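Local atomic coordinates of acyl-CoA dehydrogenase (Slackia heliotrinireducens, PDB entry 4RM7), a protein that belongs to the acyl-CoA dehydrogenase family of proteins, built from an all-helical N-terminal domain, a beta-rich middle domain and a helical C-terminal domain. Residues Asp6-Asp11 with Ala305-Asp310; Lys25-Ala30 with Ala86-Gln91; Arg299-Gly304 with Tyr324-Ala329. All blocks are in the same frame, centred on the assembly; numbering follows the deposited sequence.

Contact 1 of 3, residues Asp6-Asp11 with Ala305-Asp310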
ATOM      1  N   ASP A   6     -30.090  -7.637  -7.236  1.00104.66           N
ATOM      2  CA  ASP A   6     -30.543  -7.362  -8.594  1.00106.17           C
ATOM      3  C   ASP A   6     -29.404  -7.781  -9.517  1.00108.01           C
ATOM      4  O   ASP A   6     -28.257  -7.385  -9.299  1.00112.31           O
ATOM      5  CB  ASP A   6     -30.893  -5.883  -8.787  1.00108.82           C
ATOM      6  CG  ASP A   6     -31.770  -5.331  -7.669  1.00113.40           C
ATOM      7  OD1 ASP A   6     -31.624  -4.131  -7.337  1.00113.85           O
ATOM      8  OD2 ASP A   6     -32.603  -6.091  -7.122  1.00115.27           O
ATOM      9  N   GLY A   7     -29.701  -8.595 -10.526  1.00100.08           N
ATOM     10  CA  GLY A   7     -28.659  -9.100 -11.412  1.00 87.61           C
ATOM     11  C   GLY A   7     -28.512 -10.606 -11.333  1.00 72.48           C
ATOM     12  O   GLY A   7     -27.985 -11.237 -12.246  1.00 68.33           O
ATOM     13  N   LEU A   8     -28.955 -11.173 -10.215  1.00 66.99           N
ATOM     14  CA  LEU A   8     -29.187 -12.607 -10.096  1.00 58.25           C
ATOM     15  C   LEU A   8     -30.546 -12.944 -10.689  1.00 58.94           C
ATOM     16  O   LEU A   8     -31.462 -12.125 -10.653  1.00 67.88           O
ATOM     17  CB  LEU A   8     -29.165 -13.050  -8.638  1.00 57.09           C
ATOM     18  CG  LEU A   8     -27.940 -12.760  -7.785  1.00 56.04           C
ATOM     19  CD1 LEU A   8     -28.190 -13.280  -6.383  1.00 53.32           C
ATOM     20  CD2 LEU A   8     -26.733 -13.414  -8.418  1.00 49.28           C
ATOM     21  N   SER A   9     -30.690 -14.157 -11.201  1.00 53.92           N
ATOM     22  CA  SER A   9     -31.977 -14.630 -11.684  1.00 51.85           C
ATOM     23  C   SER A   9     -32.913 -14.851 -10.507  1.00 54.15           C
ATOM     24  O   SER A   9     -32.448 -14.894  -9.369  1.00 59.88           O
ATOM     25  CB  SER A   9     -31.786 -15.923 -12.460  1.00 50.69           C
ATOM     26  OG  SER A   9     -31.305 -16.923 -11.576  1.00 58.27           O
ATOM     27  N   ARG A  10     -34.217 -14.995 -10.765  1.00 53.09           N
ATOM     28  CA  ARG A  10     -35.164 -15.377  -9.710  1.00 55.18           C
ATOM     29  C   ARG A  10     -34.757 -16.666  -9.018  1.00 57.06           C
ATOM     30  O   ARG A  10     -34.859 -16.771  -7.794  1.00 54.11           O
ATOM     31  CB  ARG A  10     -36.569 -15.579 -10.252  1.00 62.51           C
ATOM     32  CG  ARG A  10     -37.312 -14.328 -10.491  1.00 71.11           C
ATOM     33  CD  ARG A  10     -38.354 -14.025  -9.439  1.00 64.13           C
ATOM     34  NE  ARG A  10     -38.873 -12.710  -9.770  1.00 63.66           N
ATOM     35  CZ  ARG A  10     -39.930 -12.503 -10.541  1.00 64.98           C
ATOM     36  NH1 ARG A  10     -40.310 -11.262 -10.813  1.00 75.08           N
ATOM     37  NH2 ARG A  10     -40.621 -13.534 -11.012  1.00 60.28           N
ATOM     38  N   ASP A  11     -34.337 -17.654  -9.814  1.00 55.02           N
ATOM     39  CA  ASP A  11     -33.930 -18.954  -9.284  1.00 57.62           C
ATOM     40  C   ASP A  11     -32.758 -18.797  -8.323  1.00 54.14           C
ATOM     41  O   ASP A  11     -32.802 -19.308  -7.210  1.00 52.87           O
ATOM     42  CB  ASP A  11     -33.571 -19.925 -10.411  1.00 59.73           C
ATOM     43  CG  ASP A  11     -34.791 -20.390 -11.193  1.00 70.59           C
ATOM     44  OD1 ASP A  11     -35.883 -20.489 -10.597  1.00 75.81           O
ATOM     45  OD2 ASP A  11     -34.659 -20.654 -12.406  1.00 79.59           O
ATOM     46  N   ALA A 305     -15.212 -15.948 -11.953  1.00 43.24           N
ATOM     47  CA  ALA A 305     -14.538 -17.235 -12.109  1.00 42.41           C
ATOM     48  C   ALA A 305     -15.566 -18.352 -12.055  1.00 46.66           C
ATOM     49  O   ALA A 305     -15.501 -19.296 -12.834  1.00 54.21           O
ATOM     50  CB  ALA A 305     -13.456 -17.440 -11.032  1.00 32.40           C
ATOM     51  N   ALA A 306     -16.533 -18.230 -11.150  1.00 40.97           N
ATOM     52  CA  ALA A 306     -17.545 -19.264 -11.004  1.00 37.83           C
ATOM     53  C   ALA A 306     -18.455 -19.350 -12.228  1.00 42.26           C
ATOM     54  O   ALA A 306     -18.792 -20.445 -12.685  1.00 47.94           O
ATOM     55  CB  ALA A 306     -18.364 -19.028  -9.762  1.00 36.16           C
ATOM     56  N   ARG A 307     -18.861 -18.205 -12.760  1.00 41.87           N
ATOM     57  CA  ARG A 307     -19.771 -18.225 -13.896  1.00 46.97           C
ATOM     58  C   ARG A 307     -19.056 -18.749 -15.147  1.00 51.75           C
ATOM     59  O   ARG A 307     -19.683 -19.400 -15.982  1.00 60.44           O
ATOM     60  CB  ARG A 307     -20.383 -16.834 -14.137  1.00 40.30           C
ATOM     61  CG  ARG A 307     -21.467 -16.435 -13.124  1.00 40.15           C
ATOM     62  CD  ARG A 307     -22.095 -15.066 -13.449  1.00 44.89           C
ATOM     63  NE  ARG A 307     -23.490 -14.920 -13.017  1.00 60.07           N
ATOM     64  CZ  ARG A 307     -23.999 -13.797 -12.482  1.00 83.57           C
ATOM     65  NH1 ARG A 307     -23.239 -12.713 -12.300  1.00 87.75           N
ATOM     66  NH2 ARG A 307     -25.278 -13.740 -12.119  1.00 82.95           N
ATOM     67  N   GLU A 308     -17.752 -18.500 -15.263  1.00 53.02           N
ATOM     68  CA  GLU A 308     -16.946 -19.096 -16.347  1.00 51.77           C
ATOM     69  C   GLU A 308     -17.052 -20.615 -16.381  1.00 52.24           C
ATOM     70  O   GLU A 308     -17.268 -21.199 -17.435  1.00 54.02           O
ATOM     71  CB  GLU A 308     -15.469 -18.728 -16.218  1.00 51.19           C
ATOM     72  CG  GLU A 308     -15.035 -17.521 -17.004  1.00 50.22           C
ATOM     73  CD  GLU A 308     -13.538 -17.255 -16.870  1.00 57.58           C
ATOM     74  OE1 GLU A 308     -12.864 -17.975 -16.108  1.00 60.47           O
ATOM     75  OE2 GLU A 308     -13.027 -16.336 -17.543  1.00 67.60           O
ATOM     76  N   TYR A 309     -16.879 -21.260 -15.234  1.00 46.96           N
ATOM     77  CA  TYR A 309     -17.011 -22.708 -15.191  1.00 53.00           C
ATOM     78  C   TYR A 309     -18.355 -23.133 -15.733  1.00 53.09           C
ATOM     79  O   TYR A 309     -18.445 -24.039 -16.546  1.00 59.81           O
ATOM     80  CB  TYR A 309     -16.863 -23.241 -13.778  1.00 54.68           C
ATOM     81  CG  TYR A 309     -15.453 -23.527 -13.355  1.00 51.11           C
ATOM     82  CD1 TYR A 309     -14.798 -24.693 -13.760  1.00 48.15           C
ATOM     83  CD2 TYR A 309     -14.776 -22.638 -12.530  1.00 52.07           C
ATOM     84  CE1 TYR A 309     -13.500 -24.947 -13.353  1.00 49.49           C
ATOM     85  CE2 TYR A 309     -13.488 -22.894 -12.095  1.00 53.49           C
ATOM     86  CZ  TYR A 309     -12.857 -24.040 -12.507  1.00 52.58           C
ATOM     87  OH  TYR A 309     -11.578 -24.253 -12.074  1.00 58.74           O
ATOM     88  N   ASP A 310     -19.403 -22.464 -15.283  1.00 49.72           N
ATOM     89  CA  ASP A 310     -20.744 -22.915 -15.597  1.00 50.92           C
ATOM     90  C   ASP A 310     -21.039 -22.717 -17.082  1.00 54.73           C
ATOM     91  O   ASP A 310     -21.871 -23.416 -17.640  1.00 59.89           O
ATOM     92  CB  ASP A 310     -21.775 -22.194 -14.724  1.00 53.49           C
ATOM     93  CG  ASP A 310     -21.630 -22.524 -13.224  1.00 57.44           C
ATOM     94  OD1 ASP A 310     -21.029 -23.562 -12.858  1.00 57.82           O
ATOM     95  OD2 ASP A 310     -22.142 -21.742 -12.400  1.00 60.82           O
TER

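Contact 2 of 3, residues Lys25-Ala30 with Ala86-Gln91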
ATOM      1  N   LYS A  25     -31.535 -19.307  11.092  1.00 54.53           N
ATOM      2  CA  LYS A  25     -32.102 -20.227  12.052  1.00 51.45           C
ATOM      3  C   LYS A  25     -31.088 -20.885  12.961  1.00 48.80           C
ATOM      4  O   LYS A  25     -31.302 -20.971  14.154  1.00 57.82           O
ATOM      5  CB  LYS A  25     -32.875 -21.297  11.296  1.00 55.38           C
ATOM      6  CG  LYS A  25     -33.417 -22.438  12.122  1.00 54.21           C
ATOM      7  CD  LYS A  25     -34.500 -23.144  11.333  1.00 66.42           C
ATOM      8  CE  LYS A  25     -34.790 -24.529  11.866  1.00 71.26           C
ATOM      9  NZ  LYS A  25     -34.733 -24.546  13.345  1.00 74.70           N
ATOM     10  N   TYR A  26     -29.983 -21.352  12.408  1.00 45.41           N
ATOM     11  CA  TYR A  26     -29.007 -22.063  13.216  1.00 45.08           C
ATOM     12  C   TYR A  26     -27.824 -21.246  13.686  1.00 47.56           C
ATOM     13  O   TYR A  26     -27.349 -21.428  14.785  1.00 53.01           O
ATOM     14  CB  TYR A  26     -28.510 -23.301  12.485  1.00 48.12           C
ATOM     15  CG  TYR A  26     -29.563 -24.358  12.324  1.00 60.52           C
ATOM     16  CD1 TYR A  26     -29.954 -25.142  13.391  1.00 56.59           C
ATOM     17  CD2 TYR A  26     -30.168 -24.571  11.110  1.00 53.85           C
ATOM     18  CE1 TYR A  26     -30.920 -26.110  13.245  1.00 57.78           C
ATOM     19  CE2 TYR A  26     -31.135 -25.531  10.958  1.00 62.25           C
ATOM     20  CZ  TYR A  26     -31.505 -26.297  12.027  1.00 66.83           C
ATOM     21  OH  TYR A  26     -32.470 -27.246  11.862  1.00 70.58           O
ATOM     22  N   PHE A  27     -27.326 -20.365  12.838  1.00 52.37           N
ATOM     23  CA  PHE A  27     -26.093 -19.672  13.141  1.00 50.56           C
ATOM     24  C   PHE A  27     -26.286 -18.403  13.934  1.00 59.63           C
ATOM     25  O   PHE A  27     -26.063 -17.312  13.450  1.00 59.50           O
ATOM     26  CB  PHE A  27     -25.299 -19.431  11.874  1.00 52.17           C
ATOM     27  CG  PHE A  27     -24.952 -20.689  11.153  1.00 62.83           C
ATOM     28  CD1 PHE A  27     -24.115 -21.607  11.724  1.00 66.05           C
ATOM     29  CD2 PHE A  27     -25.478 -20.957   9.917  1.00 72.93           C
ATOM     30  CE1 PHE A  27     -23.796 -22.773  11.071  1.00 73.22           C
ATOM     31  CE2 PHE A  27     -25.167 -22.119   9.258  1.00 76.60           C
ATOM     32  CZ  PHE A  27     -24.325 -23.031   9.836  1.00 74.91           C
ATOM     33  N   THR A  28     -26.704 -18.578  15.174  1.00 61.38           N
ATOM     34  CA  THR A  28     -26.789 -17.506  16.134  1.00 55.51           C
ATOM     35  C   THR A  28     -25.431 -17.235  16.726  1.00 53.87           C
ATOM     36  O   THR A  28     -24.568 -18.105  16.725  1.00 62.62           O
ATOM     37  CB  THR A  28     -27.751 -17.852  17.269  1.00 52.81           C
ATOM     38  OG1 THR A  28     -27.352 -19.082  17.867  1.00 64.73           O
ATOM     39  CG2 THR A  28     -29.140 -17.998  16.740  1.00 45.22           C
ATOM     40  N   PRO A  29     -25.274 -15.957  17.282  1.00 57.15           N
ATOM     41  CA  PRO A  29     -23.945 -15.745  17.865  1.00 59.56           C
ATOM     42  C   PRO A  29     -23.674 -16.737  18.969  1.00 65.60           C
ATOM     43  O   PRO A  29     -22.570 -17.243  19.064  1.00 79.53           O
ATOM     44  CB  PRO A  29     -24.032 -14.351  18.467  1.00 54.60           C
ATOM     45  CG  PRO A  29     -25.012 -13.651  17.632  1.00 54.02           C
ATOM     46  CD  PRO A  29     -25.988 -14.728  17.357  1.00 57.36           C
ATOM     47  N   ALA A  30     -24.666 -17.017  19.796  1.00 61.69           N
ATOM     48  CA  ALA A  30     -24.470 -17.947  20.891  1.00 62.19           C
ATOM     49  C   ALA A  30     -24.146 -19.348  20.417  1.00 62.34           C
ATOM     50  O   ALA A  30     -23.266 -19.992  20.955  1.00 66.19           O
ATOM     51  CB  ALA A  30     -25.691 -17.963  21.781  1.00 57.26           C
ATOM     52  N   ALA A  86     -17.944 -16.973  10.130  1.00 40.09           N
ATOM     53  CA  ALA A  86     -17.053 -18.048  10.516  1.00 44.01           C
ATOM     54  C   ALA A  86     -16.652 -18.885   9.327  1.00 44.30           C
ATOM     55  O   ALA A  86     -17.273 -18.821   8.265  1.00 48.68           O
ATOM     56  CB  ALA A  86     -17.709 -18.923  11.594  1.00 38.38           C
ATOM     57  N   CYS A  87     -15.591 -19.659   9.518  1.00 45.16           N
ATOM     58  CA  CYS A  87     -15.177 -20.663   8.560  1.00 44.32           C
ATOM     59  C   CYS A  87     -15.955 -21.938   8.812  1.00 50.84           C
ATOM     60  O   CYS A  87     -15.799 -22.552   9.855  1.00 67.46           O
ATOM     61  CB  CYS A  87     -13.679 -20.924   8.673  1.00 43.80           C
ATOM     62  SG  CYS A  87     -13.051 -21.918   7.314  1.00 56.73           S
ATOM     63  N   LEU A  88     -16.795 -22.333   7.863  1.00 47.82           N
ATOM     64  CA  LEU A  88     -17.683 -23.476   8.045  1.00 46.12           C
ATOM     65  C   LEU A  88     -17.159 -24.700   7.283  1.00 45.17           C
ATOM     66  O   LEU A  88     -16.396 -24.558   6.331  1.00 56.36           O
ATOM     67  CB  LEU A  88     -19.098 -23.095   7.590  1.00 41.86           C
ATOM     68  CG  LEU A  88     -19.700 -21.889   8.316  1.00 47.08           C
ATOM     69  CD1 LEU A  88     -21.047 -21.550   7.709  1.00 52.74           C
ATOM     70  CD2 LEU A  88     -19.830 -22.131   9.823  1.00 49.90           C
ATOM     71  N   PRO A  89     -17.558 -25.914   7.702  1.00 42.55           N
ATOM     72  CA  PRO A  89     -17.039 -27.155   7.100  1.00 38.03           C
ATOM     73  C   PRO A  89     -17.590 -27.447   5.709  1.00 43.61           C
ATOM     74  O   PRO A  89     -17.058 -28.311   5.007  1.00 53.25           O
ATOM     75  CB  PRO A  89     -17.508 -28.258   8.066  1.00 33.80           C
ATOM     76  CG  PRO A  89     -18.130 -27.586   9.218  1.00 37.04           C
ATOM     77  CD  PRO A  89     -18.518 -26.194   8.781  1.00 39.07           C
ATOM     78  N   PHE A  90     -18.652 -26.748   5.328  1.00 43.34           N
ATOM     79  CA  PHE A  90     -19.408 -27.099   4.135  1.00 41.98           C
ATOM     80  C   PHE A  90     -18.573 -27.103   2.878  1.00 41.46           C
ATOM     81  O   PHE A  90     -18.632 -28.074   2.122  1.00 46.51           O
ATOM     82  CB  PHE A  90     -20.600 -26.160   3.970  1.00 44.03           C
ATOM     83  CG  PHE A  90     -21.528 -26.196   5.130  1.00 44.46           C
ATOM     84  CD1 PHE A  90     -22.060 -27.404   5.561  1.00 45.32           C
ATOM     85  CD2 PHE A  90     -21.820 -25.045   5.843  1.00 48.10           C
ATOM     86  CE1 PHE A  90     -22.910 -27.460   6.665  1.00 41.69           C
ATOM     87  CE2 PHE A  90     -22.666 -25.088   6.944  1.00 49.78           C
ATOM     88  CZ  PHE A  90     -23.207 -26.302   7.360  1.00 50.38           C
ATOM     89  N   GLN A  91     -17.791 -26.045   2.645  1.00 45.86           N
ATOM     90  CA  GLN A  91     -17.003 -25.982   1.408  1.00 46.87           C
ATOM     91  C   GLN A  91     -15.988 -27.134   1.351  1.00 53.61           C
ATOM     92  O   GLN A  91     -15.761 -27.702   0.284  1.00 65.96           O
ATOM     93  CB  GLN A  91     -16.307 -24.614   1.225  1.00 38.79           C
ATOM     94  CG  GLN A  91     -15.408 -24.100   2.341  1.00 43.45           C
ATOM     95  CD  GLN A  91     -16.183 -23.323   3.400  1.00 57.91           C
ATOM     96  OE1 GLN A  91     -17.366 -23.576   3.621  1.00 62.85           O
ATOM     97  NE2 GLN A  91     -15.511 -22.382   4.069  1.00 54.77           N
TER

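Contact 3 of 3, residues Arg299-Gly304 with Tyr324-Ala329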
ATOM      1  N   ARG A 299     -16.041  -9.798  -5.067  1.00 35.01           N
ATOM      2  CA  ARG A 299     -17.274 -10.449  -5.498  1.00 32.88           C
ATOM      3  C   ARG A 299     -17.257 -10.621  -7.005  1.00 39.69           C
ATOM      4  O   ARG A 299     -17.591 -11.679  -7.526  1.00 44.26           O
ATOM      5  CB  ARG A 299     -18.498  -9.644  -5.045  1.00 34.47           C
ATOM      6  CG  ARG A 299     -19.827 -10.340  -5.277  1.00 37.77           C
ATOM      7  CD  ARG A 299     -20.980  -9.674  -4.507  1.00 34.87           C
ATOM      8  NE  ARG A 299     -20.919  -9.989  -3.085  1.00 44.84           N
ATOM      9  CZ  ARG A 299     -20.760  -9.103  -2.102  1.00 45.19           C
ATOM     10  NH1 ARG A 299     -20.632  -7.803  -2.374  1.00 39.65           N
ATOM     11  NH2 ARG A 299     -20.704  -9.532  -0.836  1.00 35.34           N
ATOM     12  N   ASN A 300     -16.845  -9.571  -7.699  1.00 37.45           N
ATOM     13  CA  ASN A 300     -16.667  -9.624  -9.125  1.00 37.16           C
ATOM     14  C   ASN A 300     -15.687 -10.732  -9.571  1.00 42.49           C
ATOM     15  O   ASN A 300     -15.926 -11.398 -10.565  1.00 43.51           O
ATOM     16  CB  ASN A 300     -16.182  -8.271  -9.623  1.00 39.37           C
ATOM     17  CG  ASN A 300     -17.309  -7.270  -9.781  1.00 43.99           C
ATOM     18  OD1 ASN A 300     -18.475  -7.652  -9.938  1.00 38.29           O
ATOM     19  ND2 ASN A 300     -16.964  -5.981  -9.774  1.00 36.05           N
ATOM     20  N   LEU A 301     -14.597 -10.932  -8.835  1.00 39.06           N
ATOM     21  CA  LEU A 301     -13.618 -11.929  -9.232  1.00 35.79           C
ATOM     22  C   LEU A 301     -14.149 -13.319  -8.933  1.00 35.66           C
ATOM     23  O   LEU A 301     -14.051 -14.216  -9.768  1.00 39.97           O
ATOM     24  CB  LEU A 301     -12.282 -11.717  -8.532  1.00 32.55           C
ATOM     25  CG  LEU A 301     -11.491 -10.478  -8.957  1.00 34.80           C
ATOM     26  CD1 LEU A 301     -10.256 -10.306  -8.069  1.00 39.90           C
ATOM     27  CD2 LEU A 301     -11.066 -10.554 -10.412  1.00 32.35           C
ATOM     28  N   VAL A 302     -14.752 -13.490  -7.762  1.00 27.87           N
ATOM     29  CA  VAL A 302     -15.266 -14.798  -7.374  1.00 34.01           C
ATOM     30  C   VAL A 302     -16.439 -15.210  -8.277  1.00 48.31           C
ATOM     31  O   VAL A 302     -16.404 -16.272  -8.908  1.00 47.92           O
ATOM     32  CB  VAL A 302     -15.673 -14.803  -5.904  1.00 31.94           C
ATOM     33  CG1 VAL A 302     -16.291 -16.134  -5.526  1.00 34.10           C
ATOM     34  CG2 VAL A 302     -14.450 -14.552  -5.051  1.00 31.42           C
ATOM     35  N   TYR A 303     -17.439 -14.342  -8.397  1.00 51.60           N
ATOM     36  CA  TYR A 303     -18.581 -14.620  -9.268  1.00 44.98           C
ATOM     37  C   TYR A 303     -18.184 -14.828 -10.718  1.00 44.39           C
ATOM     38  O   TYR A 303     -18.793 -15.643 -11.428  1.00 42.57           O
ATOM     39  CB  TYR A 303     -19.611 -13.495  -9.219  1.00 42.59           C
ATOM     40  CG  TYR A 303     -20.389 -13.401  -7.926  1.00 42.28           C
ATOM     41  CD1 TYR A 303     -21.484 -12.535  -7.820  1.00 36.95           C
ATOM     42  CD2 TYR A 303     -20.043 -14.163  -6.809  1.00 33.51           C
ATOM     43  CE1 TYR A 303     -22.214 -12.431  -6.643  1.00 36.28           C
ATOM     44  CE2 TYR A 303     -20.768 -14.045  -5.609  1.00 37.89           C
ATOM     45  CZ  TYR A 303     -21.845 -13.167  -5.545  1.00 35.21           C
ATOM     46  OH  TYR A 303     -22.584 -13.055  -4.408  1.00 41.50           O
ATOM     47  N   GLY A 304     -17.189 -14.078 -11.178  1.00 43.19           N
ATOM     48  CA  GLY A 304     -16.778 -14.186 -12.576  1.00 39.61           C
ATOM     49  C   GLY A 304     -16.138 -15.550 -12.827  1.00 47.25           C
ATOM     50  O   GLY A 304     -16.490 -16.246 -13.778  1.00 44.90           O
ATOM     51  N   TYR A 324      -5.220 -14.647  -5.895  1.00 39.70           N
ATOM     52  CA  TYR A 324      -4.142 -13.728  -5.539  1.00 40.03           C
ATOM     53  C   TYR A 324      -4.700 -12.540  -4.776  1.00 45.08           C
ATOM     54  O   TYR A 324      -4.089 -12.035  -3.840  1.00 49.88           O
ATOM     55  CB  TYR A 324      -3.397 -13.247  -6.800  1.00 39.43           C
ATOM     56  CG  TYR A 324      -2.233 -12.309  -6.531  1.00 33.91           C
ATOM     57  CD1 TYR A 324      -1.000 -12.798  -6.140  1.00 41.87           C
ATOM     58  CD2 TYR A 324      -2.369 -10.934  -6.685  1.00 37.02           C
ATOM     59  CE1 TYR A 324       0.072 -11.948  -5.900  1.00 50.94           C
ATOM     60  CE2 TYR A 324      -1.293 -10.060  -6.450  1.00 32.69           C
ATOM     61  CZ  TYR A 324      -0.082 -10.576  -6.057  1.00 43.59           C
ATOM     62  OH  TYR A 324       0.978  -9.724  -5.806  1.00 47.85           O
ATOM     63  N   TYR A 325      -5.884 -12.102  -5.175  1.00 38.08           N
ATOM     64  CA  TYR A 325      -6.385 -10.846  -4.692  1.00 41.58           C
ATOM     65  C   TYR A 325      -7.233 -10.978  -3.424  1.00 38.21           C
ATOM     66  O   TYR A 325      -7.100 -10.184  -2.501  1.00 44.89           O
ATOM     67  CB  TYR A 325      -7.205 -10.154  -5.798  1.00 35.28           C
ATOM     68  CG  TYR A 325      -7.855  -8.866  -5.324  1.00 32.49           C
ATOM     69  CD1 TYR A 325      -7.133  -7.665  -5.275  1.00 34.29           C
ATOM     70  CD2 TYR A 325      -9.173  -8.852  -4.907  1.00 26.01           C
ATOM     71  CE1 TYR A 325      -7.725  -6.478  -4.828  1.00 34.41           C
ATOM     72  CE2 TYR A 325      -9.786  -7.660  -4.470  1.00 33.71           C
ATOM     73  CZ  TYR A 325      -9.053  -6.483  -4.429  1.00 39.17           C
ATOM     74  OH  TYR A 325      -9.663  -5.318  -4.006  1.00 43.41           O
ATOM     75  N   VAL A 326      -8.095 -11.983  -3.383  1.00 35.74           N
ATOM     76  CA  VAL A 326      -9.226 -11.953  -2.466  1.00 42.38           C
ATOM     77  C   VAL A 326      -8.891 -12.197  -0.992  1.00 40.69           C
ATOM     78  O   VAL A 326      -9.345 -11.430  -0.155  1.00 43.68           O
ATOM     79  CB  VAL A 326     -10.335 -12.953  -2.915  1.00 40.58           C
ATOM     80  CG1 VAL A 326     -11.452 -13.063  -1.847  1.00 28.99           C
ATOM     81  CG2 VAL A 326     -10.931 -12.467  -4.233  1.00 38.18           C
ATOM     82  N   PRO A 327      -8.113 -13.247  -0.665  1.00 43.45           N
ATOM     83  CA  PRO A 327      -7.858 -13.436   0.769  1.00 36.77           C
ATOM     84  C   PRO A 327      -7.123 -12.253   1.393  1.00 40.69           C
ATOM     85  O   PRO A 327      -7.461 -11.844   2.507  1.00 39.08           O
ATOM     86  CB  PRO A 327      -6.995 -14.704   0.809  1.00 36.53           C
ATOM     87  CG  PRO A 327      -7.369 -15.452  -0.433  1.00 36.16           C
ATOM     88  CD  PRO A 327      -7.569 -14.366  -1.465  1.00 38.95           C
ATOM     89  N   LYS A 328      -6.160 -11.675   0.685  1.00 38.84           N
ATOM     90  CA  LYS A 328      -5.453 -10.536   1.260  1.00 35.76           C
ATOM     91  C   LYS A 328      -6.418  -9.351   1.391  1.00 37.96           C
ATOM     92  O   LYS A 328      -6.442  -8.665   2.420  1.00 44.81           O
ATOM     93  CB  LYS A 328      -4.247 -10.164   0.417  1.00 35.85           C
ATOM     94  CG  LYS A 328      -3.385  -9.095   1.035  1.00 43.51           C
ATOM     95  CD  LYS A 328      -2.433  -8.567   0.019  1.00 49.36           C
ATOM     96  CE  LYS A 328      -1.243  -7.909   0.679  1.00 64.67           C
ATOM     97  NZ  LYS A 328      -0.319  -7.327  -0.346  1.00 70.19           N
ATOM     98  N   ALA A 329      -7.233  -9.126   0.360  1.00 34.98           N
ATOM     99  CA  ALA A 329      -8.236  -8.067   0.420  1.00 33.60           C
ATOM    100  C   ALA A 329      -9.199  -8.316   1.567  1.00 34.47           C
ATOM    101  O   ALA A 329      -9.560  -7.388   2.295  1.00 35.17           O
ATOM    102  CB  ALA A 329      -8.985  -7.967  -0.871  1.00 25.27           C
TER

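Contact 1 of 3, residues Asp6-Asp11 with Ala305-Asp310
R307 reaches from its helix to the turn at G7 and L8, and this one long side chain bridges backbones whose nearest CA atoms, those of L8 and R307, stand 11.6 Å apart. Its chain runs extended from CG to NE, which carries the guanidinium well clear of the helix surface. There the group lies obliquely to both of its neighbours. NH2 comes within 3.7 Å of the carbonyl O of G7, a polar approach too long to count as a hydrogen bond, while CD2 of L8 sits 4.0 Å from the same NH2. The leucine side chain meets the arginine at about a right angle, so that a methyl group touches the end of the guanidinium instead of running alongside it. Little surface is buried, 73 Å² in all, and the contact lies at the surface of the protein. Further along the chain, S9 is the N-cap of helix 10-26. R307 also forms a cation-pi contact with F71 and a long, weak ion pair with E12. L8 packs on F71 as well as on Q13 and L16, so the contact fits between the start of helix 10-26, helix 70-84 and the late turns of helix 282-311.

Contact 2 of 3, residues Lys25-Ala30 with Ala86-Gln91
F27 leaves helical geometry directly after helix 10-26 and is the centre of an inverse gamma turn, phi -88° and psi 68°, facing the loop at A86 across 9.6 Å between their CA atoms. CB of F27 leaves the backbone toward 86-91, and the ring ends at L88 and F90, with CZ making the closest approach to both partners. L88 comes from the opposite direction and lays CD1 over one face of the F27 ring, 4.2 Å from CZ. F90 likewise comes from the opposite direction, but its ring is met differently: CZ of F27 lies at the edge of the F90 ring, near its plane, with CE2 of F90 3.9 Å away. Relative to the F27 ring the same approach is oblique. With CG of F27 beside the backbone N and anti to the carbonyl carbon (chi1 -59°), the ring is carried across to these two residues. The contact thus joins two helix boundaries within the helical N-terminal domain of an acyl-CoA dehydrogenase: the junction between helices 10-26 and 29-38, where T28 is the N-cap of the second helix, and the loop that leads into helix 90-103. All three touching residues are buried and apolar, and they bury 105 Å² between the segments. L80 of helix 70-84 packs against F27, L88 and F90 alike. V45 of helix 43-50 adds to the packing on F27, and F49 of the same helix stacks on the ring of F90.

Contact 3 of 3, residues Arg299-Gly304 with Tyr324-Ala329
L301 and V302 carry the contact from the side of helix 282-311, whose local axis approaches that of segment 324-329 to 9.9 Å at a crossing angle of -135°. Before them, R299, whose CB leaves the backbone away from 324-329, forms a salt bridge from NE to OE2 of E78. L301 faces Y325: its CD1 lies 3.6 Å from CD2 of the tyrosine, oblique to the ring, and also touches CB at 3.8 Å. The two side chains cross at about a right angle. With CG of Y325 anti to the backbone N (chi1 176°), the CB, CG and CD2 side of the tyrosine lies beside CD1 of L301. The same CD1 just reaches CG2 of V326, at 4.5 Å. V302, the next residue, sets its CG2 4.2 Å from CG2 of V326, branch against branch, and packs also on C250 and A251 of helix 234-270. L301 further touches T296 of the second subunit, and Y325 packs on N297 of that subunit. Between segments 299-304 and 324-329 everything that meets is carbon on carbon, which implies apolar burial, 140 Å², without directional bonds; polar links join the same two helices elsewhere, as in the weak hydrogen bond between Y325 OH and ND2 of N297 in the same chain.

In the fold
From the N terminus, residues 6-11 lead into helix 10-26 and open the longest loop, which contact 1 closes only at residues 305-310, late in helix 282-311. Nested inside it, contact 2 starts at the end of helix 10-26 and closes an intermediate loop of 55 residues, with no strand in it, at residues 86-91 of the N-terminal domain. Contact 3 opens at residues 299-304, directly before the second segment of contact 1, and closes past it at 324-329, so these two loops cross. Contact 1 ties the N-terminal to the C-terminal domain; contact 3 pairs helices 282-311 and 316-341 of the C-terminal domain. Contacts 1 and 3 share helix 282-311 and both touch the second subunit.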